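PDB 5H9D: farnesyl pyrophosphate synthetase from Staphylococcus aureus, which probably catalyses magnesium-dependent chain elongation of allylic prenyl diphosphates to give heptaprenyl diphosphate. Local coordinates for residues A170-I173 and Q174-T177; L221-P224 and V225-L229; I234-P237 and I238-M242. One frame throughout, in Å; residues are numbered along the deposited sequence.

How the contacts relate
Contacts 1 and 3 are buried helical turns, whereas contact 2 is a loop and the start of the next helix, nearer the surface. Contact 1 lies inside helix 158-183, about 9 Å from the centre of the chain; contact 3 runs from just before helix 236-243 through most of it, and contact 2 joins helix 218-221 to helix 227-230. All three border helix 188-215. A serine hydroxyl returning to a helix carbonyl distinguishes contact 1, purely apolar side-chain packing marks contact 3, and contact 2 has no hydrogen bond between its halves. Contacts 2 and 3 meet where Leu-229 CD1 packs 3.6 Å from Ile-238 CD1; contact 1 stands apart, its centre about 25 Å from either centre.

Contact 1 (A170-I173 and Q174-T177); sequences ALLI and QIST
Residues 170-177 form two turns of the helix 158-183, in which the amides of Gln-174, Ile-175, Ser-176 and Thr-177 bond to the carbonyls of Ala-170, Leu-171, Leu-172 and Ile-173; the first, Gln-174 N to Ala-170 O, measures 2.8 Å. Ser-176 adds a side-chain bond. With the hydroxyl beside its own backbone N (chi1 -51°), Ser-176 OG turns back along the helix and donates to Leu-172 O in the carbonyl plane, at 2.5 Å. Ser-176 N reaches Leu-172 O from above that plane at 3.2 Å, so two donors grip one acceptor. Thr-177 OG1 lies 3.1 Å from Ile-173 O and 3.0 Å from Gln-174 O, and also hydrogen-bonds to Leu-194 O of helix 188-215; its one proton cannot serve all three at once. The other side chains make apolar contacts. Leu-172 CD1 meets Ile-175 CD1 at 3.9 Å, the two side chains crossing at a slant, and Ile-175 packs outward against helix 127-150. Gln-174, extended beyond CG, holds OE1 3.6 Å from the methyl Leu-171 CD1, while its side chain also touches Lys-195 and His-199. Arg-44 of helix 43-51 packs on Leu-172, Ile-173 and Ser-176. The chemistry implies that the buried serine hydroxyl is satisfied within the helix, by the carbonyl of the preceding turn, while the threonine hydroxyl also has Leu-194 O of the neighbouring helix 188-215 as a partner.

Contact 2 (L221-P224 and V225-L229); sequences LGKP and VGSDL
Lys-223 and Ser-227 approach each other across a short connection that leaves helix 218-221 through a Schellman motif at Gly-222 and leads into helix 227-230. It follows closely on the second aspartate-rich (DDxxD) motif of prenyl synthases, to which Asp-210 and Asp-213 belong by sequence; in relatives that motif binds magnesium. Two glycines shape the backbone. Gly-222 has a positive phi of 55°, closing the helix, and Gly-226 has a phi of 76°, turning the chain just before the next helical turn. Lys-223, Pro-224 and Val-225 span the fairly extended stretch between the glycines. Van der Waals contacts are few. Val-225 has CG1 lodged between its backbone N and carbonyl carbon, and its side chain packs on Ile-268 of helix 261-272. The proline ring itself stays at a distance from the serine, with Pro-224 CD 4.3 Å from Ser-227 OG. Polar links run to other parts of the fold, since no hydrogen bond joins 221-224 to 225-229. Lys-223 NZ makes a salt bridge with Asp-89, just beyond the first aspartate-rich motif, and Asp-213 OD1 accepts from the amide of Asp-228, with a further backbone bond between Gly-226 and Asp-213. The loop is thus tied to both acidic regions that face each other in this family's active site. The lysine chain, bent at chi2, chi3 and chi4, carries Lys-223 NZ away to 6.7 Å from Ser-227 OG. That hydroxyl oxygen, anti to its own backbone N (chi1 -175°), meets the lysine's aliphatic part instead: Ser-227 OG lies 3.7 Å from Lys-223 CG.

Contact 3 (I234-P237 and I238-M242); sequences ITLP and ILLEM
Leu-239 packs back over Ile-234 and Thr-235 at the start of helix 236-243. Leu-239 CB rests 3.6 Å from Leu-236 O. Beyond it, CG stands beside the backbone N (chi1 -73°), which sets Leu-239 CG 3.8 Å from Thr-235 O and brings the branch to Ile-234. Of the two tips, Leu-239 CD1 lies 3.8 Å from Ile-234 O, and Leu-239 CD2 touches Ile-234 CG2 at 4.1 Å, the side chains crossing near a right angle. The same methyl of Ile-234 also meets Ile-238 CG2 and the terminal methyl of Met-242, whose chain bends at chi3. Along another face Leu-236 CD1 packs 4.1 Å from Leu-240 CG. In the backbone, Leu-239 N donates to Thr-235 O at 3.1 Å, Leu-240 N to Leu-236 O, and Glu-241 N to Pro-237 O. Pro-237 sits in the first turn, where its lack of an N-H costs no helical bond. Ile-234 O is held by Arg-164 of helix 158-183, and the buried Glu-241 carboxylate bonds to Ser-276 and Asn-245. Thr-235 occupies the N-cap position without a side-chain capping bond; the apolar pair Ile-234 and Leu-239, bracketing it from the residue before the cap to the fourth after it, is a hydrophobic staple, typical of a helix N-terminus.

Contact 1 (A170-I173 and Q174-T177)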
loop_
_atom_site.group_PDB
_atom_site.type_symbol
_atom_site.label_atom_id
_atom_site.label_comp_id
_atom_site.label_asym_id
_atom_site.label_seq_id
_atom_site.Cartn_x
_atom_site.Cartn_y
_atom_site.Cartn_z
ATOM N N ALA A 170 11.376 -1.079 5.121
ATOM C CA ALA A 170 11.619 -1.788 6.372
ATOM C C ALA A 170 10.352 -2.057 7.204
ATOM O O ALA A 170 10.164 -3.146 7.765
ATOM C CB ALA A 170 12.638 -1.003 7.199
ATOM N N LEU A 171 9.486 -1.051 7.248
ATOM C CA LEU A 171 8.242 -1.085 8.006
ATOM C C LEU A 171 7.319 -2.257 7.749
ATOM O O LEU A 171 6.668 -2.728 8.661
ATOM C CB LEU A 171 7.496 0.212 7.762
ATOM C CG LEU A 171 6.747 0.797 8.936
ATOM C CD1 LEU A 171 7.553 0.578 10.192
ATOM C CD2 LEU A 171 6.498 2.294 8.662
ATOM N N LEU A 172 7.249 -2.735 6.516
ATOM C CA LEU A 172 6.375 -3.862 6.219
ATOM C C LEU A 172 7.081 -5.199 6.452
ATOM O O LEU A 172 6.443 -6.247 6.480
ATOM C CB LEU A 172 5.855 -3.776 4.774
ATOM C CG LEU A 172 4.460 -4.367 4.500
ATOM C CD1 LEU A 172 3.387 -3.588 5.284
ATOM C CD2 LEU A 172 4.168 -4.291 3.022
ATOM N N ILE A 173 8.402 -5.171 6.597
ATOM C CA ILE A 173 9.150 -6.397 6.858
ATOM C C ILE A 173 9.065 -6.564 8.376
ATOM O O ILE A 173 8.963 -7.666 8.915
ATOM C CB ILE A 173 10.596 -6.254 6.424
ATOM C CG1 ILE A 173 10.659 -5.817 4.955
ATOM C CG2 ILE A 173 11.297 -7.558 6.581
ATOM C CD1 ILE A 173 10.235 -6.891 3.953
ATOM N N GLN A 174 9.074 -5.424 9.047
ATOM C CA GLN A 174 8.958 -5.348 10.489
ATOM C C GLN A 174 7.593 -5.892 10.917
ATOM O O GLN A 174 7.492 -6.656 11.880
ATOM C CB GLN A 174 9.074 -3.903 10.882
ATOM C CG GLN A 174 9.278 -3.645 12.324
ATOM C CD GLN A 174 9.357 -2.186 12.551
ATOM O OE1 GLN A 174 10.044 -1.473 11.824
ATOM N NE2 GLN A 174 8.647 -1.716 13.550
ATOM N N ILE A 175 6.543 -5.470 10.209
ATOM C CA ILE A 175 5.173 -5.958 10.477
ATOM C C ILE A 175 5.059 -7.465 10.184
ATOM O O ILE A 175 4.355 -8.188 10.888
ATOM C CB ILE A 175 4.159 -5.214 9.613
ATOM C CG1 ILE A 175 4.052 -3.792 10.121
ATOM C CG2 ILE A 175 2.823 -5.925 9.590
ATOM C CD1 ILE A 175 3.400 -2.887 9.123
ATOM N N SER A 176 5.764 -7.931 9.159
ATOM C CA SER A 176 5.717 -9.342 8.804
ATOM C C SER A 176 6.326 -10.205 9.898
ATOM O O SER A 176 5.859 -11.314 10.162
ATOM C CB SER A 176 6.470 -9.608 7.501
ATOM O OG SER A 176 6.046 -8.727 6.489
ATOM N N THR A 177 7.388 -9.725 10.524
ATOM C CA THR A 177 8.001 -10.527 11.569
ATOM C C THR A 177 7.288 -10.379 12.914
ATOM O O THR A 177 7.185 -11.359 13.654
ATOM C CB THR A 177 9.473 -10.184 11.740
ATOM O OG1 THR A 177 9.618 -8.761 11.754
ATOM C CG2 THR A 177 10.291 -10.791 10.624
#

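Contact 2 (L221-P224 and V225-L229)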
loop_
_atom_site.group_PDB
_atom_site.type_symbol
_atom_site.label_atom_id
_atom_site.label_comp_id
_atom_site.label_asym_id
_atom_site.label_seq_id
_atom_site.Cartn_x
_atom_site.Cartn_y
_atom_site.Cartn_z
ATOM N N LEU A 221 18.213 -5.912 -14.263
ATOM C CA LEU A 221 17.402 -4.943 -13.524
ATOM C C LEU A 221 16.043 -4.680 -14.174
ATOM O O LEU A 221 15.141 -4.115 -13.543
ATOM C CB LEU A 221 18.136 -3.606 -13.367
ATOM C CG LEU A 221 19.097 -3.482 -12.185
ATOM C CD1 LEU A 221 19.523 -2.043 -12.023
ATOM C CD2 LEU A 221 18.408 -3.957 -10.924
ATOM N N GLY A 222 15.890 -5.095 -15.428
ATOM C CA GLY A 222 14.629 -4.865 -16.112
ATOM C C GLY A 222 14.341 -3.380 -16.037
ATOM O O GLY A 222 13.213 -2.958 -15.771
ATOM N N LYS A 223 15.398 -2.597 -16.255
ATOM C CA LYS A 223 15.350 -1.142 -16.222
ATOM C C LYS A 223 16.765 -0.675 -16.506
ATOM O O LYS A 223 17.704 -1.459 -16.391
ATOM C CB LYS A 223 14.891 -0.652 -14.848
ATOM C CG LYS A 223 13.753 0.363 -14.902
ATOM C CD LYS A 223 12.734 0.036 -16.006
ATOM C CE LYS A 223 12.886 0.971 -17.226
ATOM N NZ LYS A 223 13.060 0.263 -18.538
ATOM N N PRO A 224 16.943 0.608 -16.874
ATOM C CA PRO A 224 18.264 1.166 -17.183
ATOM C C PRO A 224 19.375 0.823 -16.212
ATOM O O PRO A 224 19.932 -0.276 -16.216
ATOM C CB PRO A 224 18.007 2.673 -17.219
ATOM C CG PRO A 224 16.608 2.760 -17.729
ATOM C CD PRO A 224 15.914 1.666 -16.937
ATOM N N VAL A 225 19.673 1.798 -15.373
ATOM C CA VAL A 225 20.735 1.727 -14.393
ATOM C C VAL A 225 20.840 3.219 -14.072
ATOM O O VAL A 225 20.691 4.072 -14.970
ATOM C CB VAL A 225 22.043 1.172 -15.038
ATOM C CG1 VAL A 225 22.453 2.046 -16.223
ATOM C CG2 VAL A 225 23.156 1.083 -14.007
ATOM N N GLY A 226 21.066 3.547 -12.807
ATOM C CA GLY A 226 21.096 4.949 -12.437
ATOM C C GLY A 226 19.625 5.326 -12.422
ATOM O O GLY A 226 19.234 6.434 -12.074
ATOM N N SER A 227 18.810 4.358 -12.819
ATOM C CA SER A 227 17.369 4.500 -12.868
ATOM C C SER A 227 16.832 5.403 -11.740
ATOM O O SER A 227 16.109 6.375 -11.994
ATOM C CB SER A 227 16.746 3.103 -12.791
ATOM O OG SER A 227 15.345 3.143 -12.954
ATOM N N ASP A 228 17.194 5.085 -10.496
ATOM C CA ASP A 228 16.762 5.868 -9.337
ATOM C C ASP A 228 17.239 7.315 -9.379
ATOM O O ASP A 228 16.595 8.195 -8.827
ATOM C CB ASP A 228 17.265 5.249 -8.038
ATOM C CG ASP A 228 16.598 3.940 -7.725
ATOM O OD1 ASP A 228 15.370 3.838 -7.935
ATOM O OD2 ASP A 228 17.302 3.020 -7.250
ATOM N N LEU A 229 18.380 7.550 -10.012
ATOM C CA LEU A 229 18.923 8.891 -10.099
ATOM C C LEU A 229 18.245 9.619 -11.257
ATOM O O LEU A 229 18.039 10.834 -11.209
ATOM C CB LEU A 229 20.423 8.820 -10.325
ATOM C CG LEU A 229 21.150 10.151 -10.340
ATOM C CD1 LEU A 229 20.879 10.873 -9.037
ATOM C CD2 LEU A 229 22.638 9.921 -10.545
#

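Contact 3 (I234-P237 and I238-M242)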
loop_
_atom_site.group_PDB
_atom_site.type_symbol
_atom_site.label_atom_id
_atom_site.label_comp_id
_atom_site.label_asym_id
_atom_site.label_seq_id
_atom_site.Cartn_x
_atom_site.Cartn_y
_atom_site.Cartn_z
ATOM N N ILE A 234 17.853 10.393 -4.595
ATOM C CA ILE A 234 19.210 10.475 -4.071
ATOM C C ILE A 234 19.361 9.439 -2.952
ATOM O O ILE A 234 19.017 9.695 -1.812
ATOM C CB ILE A 234 19.456 11.856 -3.516
ATOM C CG1 ILE A 234 18.967 12.893 -4.527
ATOM C CG2 ILE A 234 20.901 12.026 -3.189
ATOM C CD1 ILE A 234 19.591 12.782 -5.888
ATOM N N THR A 235 19.909 8.276 -3.293
ATOM C CA THR A 235 20.040 7.180 -2.360
ATOM C C THR A 235 21.401 7.098 -1.675
ATOM O O THR A 235 22.334 7.798 -2.065
ATOM C CB THR A 235 19.699 5.878 -3.085
ATOM O OG1 THR A 235 20.678 5.628 -4.100
ATOM C CG2 THR A 235 18.317 6.003 -3.773
ATOM N N LEU A 236 21.509 6.235 -0.664
ATOM C CA LEU A 236 22.733 6.118 0.114
ATOM C C LEU A 236 24.057 6.229 -0.662
ATOM O O LEU A 236 24.916 7.042 -0.308
ATOM C CB LEU A 236 22.709 4.834 0.968
ATOM C CG LEU A 236 23.817 4.759 2.033
ATOM C CD1 LEU A 236 23.700 5.994 2.880
ATOM C CD2 LEU A 236 23.736 3.524 2.892
ATOM N N PRO A 237 24.246 5.426 -1.721
ATOM C CA PRO A 237 25.518 5.548 -2.452
ATOM C C PRO A 237 25.819 7.010 -2.805
ATOM O O PRO A 237 26.895 7.537 -2.514
ATOM C CB PRO A 237 25.281 4.721 -3.702
ATOM C CG PRO A 237 24.258 3.731 -3.255
ATOM C CD PRO A 237 23.328 4.528 -2.422
ATOM N N ILE A 238 24.826 7.666 -3.399
ATOM C CA ILE A 238 24.958 9.050 -3.823
ATOM C C ILE A 238 25.128 10.076 -2.713
ATOM O O ILE A 238 25.697 11.130 -2.947
ATOM C CB ILE A 238 23.789 9.437 -4.731
ATOM C CG1 ILE A 238 23.595 8.334 -5.792
ATOM C CG2 ILE A 238 24.100 10.748 -5.427
ATOM C CD1 ILE A 238 22.524 8.601 -6.811
ATOM N N LEU A 239 24.650 9.773 -1.512
ATOM C CA LEU A 239 24.786 10.690 -0.378
ATOM C C LEU A 239 26.210 10.600 0.153
ATOM O O LEU A 239 26.774 11.590 0.621
ATOM C CB LEU A 239 23.805 10.318 0.738
ATOM C CG LEU A 239 22.353 10.658 0.406
ATOM C CD1 LEU A 239 21.360 9.808 1.201
ATOM C CD2 LEU A 239 22.146 12.126 0.691
ATOM N N LEU A 240 26.773 9.395 0.071
ATOM C CA LEU A 240 28.115 9.138 0.545
ATOM C C LEU A 240 29.145 9.797 -0.341
ATOM O O LEU A 240 30.054 10.451 0.139
ATOM C CB LEU A 240 28.373 7.631 0.628
ATOM C CG LEU A 240 27.499 6.912 1.658
ATOM C CD1 LEU A 240 27.882 5.475 1.751
ATOM C CD2 LEU A 240 27.654 7.561 3.008
ATOM N N GLU A 241 29.007 9.638 -1.643
ATOM C CA GLU A 241 29.968 10.255 -2.527
ATOM C C GLU A 241 29.876 11.772 -2.436
ATOM O O GLU A 241 30.838 12.457 -2.731
ATOM C CB GLU A 241 29.762 9.784 -3.973
ATOM C CG GLU A 241 30.921 10.140 -4.921
ATOM C CD GLU A 241 32.294 9.704 -4.403
ATOM O OE1 GLU A 241 33.320 10.080 -5.018
ATOM O OE2 GLU A 241 32.358 8.990 -3.381
ATOM N N MET A 242 28.738 12.310 -2.012
ATOM C CA MET A 242 28.624 13.767 -1.913
ATOM C C MET A 242 29.454 14.326 -0.753
ATOM O O MET A 242 30.293 15.210 -0.967
ATOM C CB MET A 242 27.166 14.218 -1.754
ATOM C CG MET A 242 26.352 14.186 -3.038
ATOM S SD MET A 242 24.732 15.045 -2.895
ATOM C CE MET A 242 23.630 13.731 -2.731
#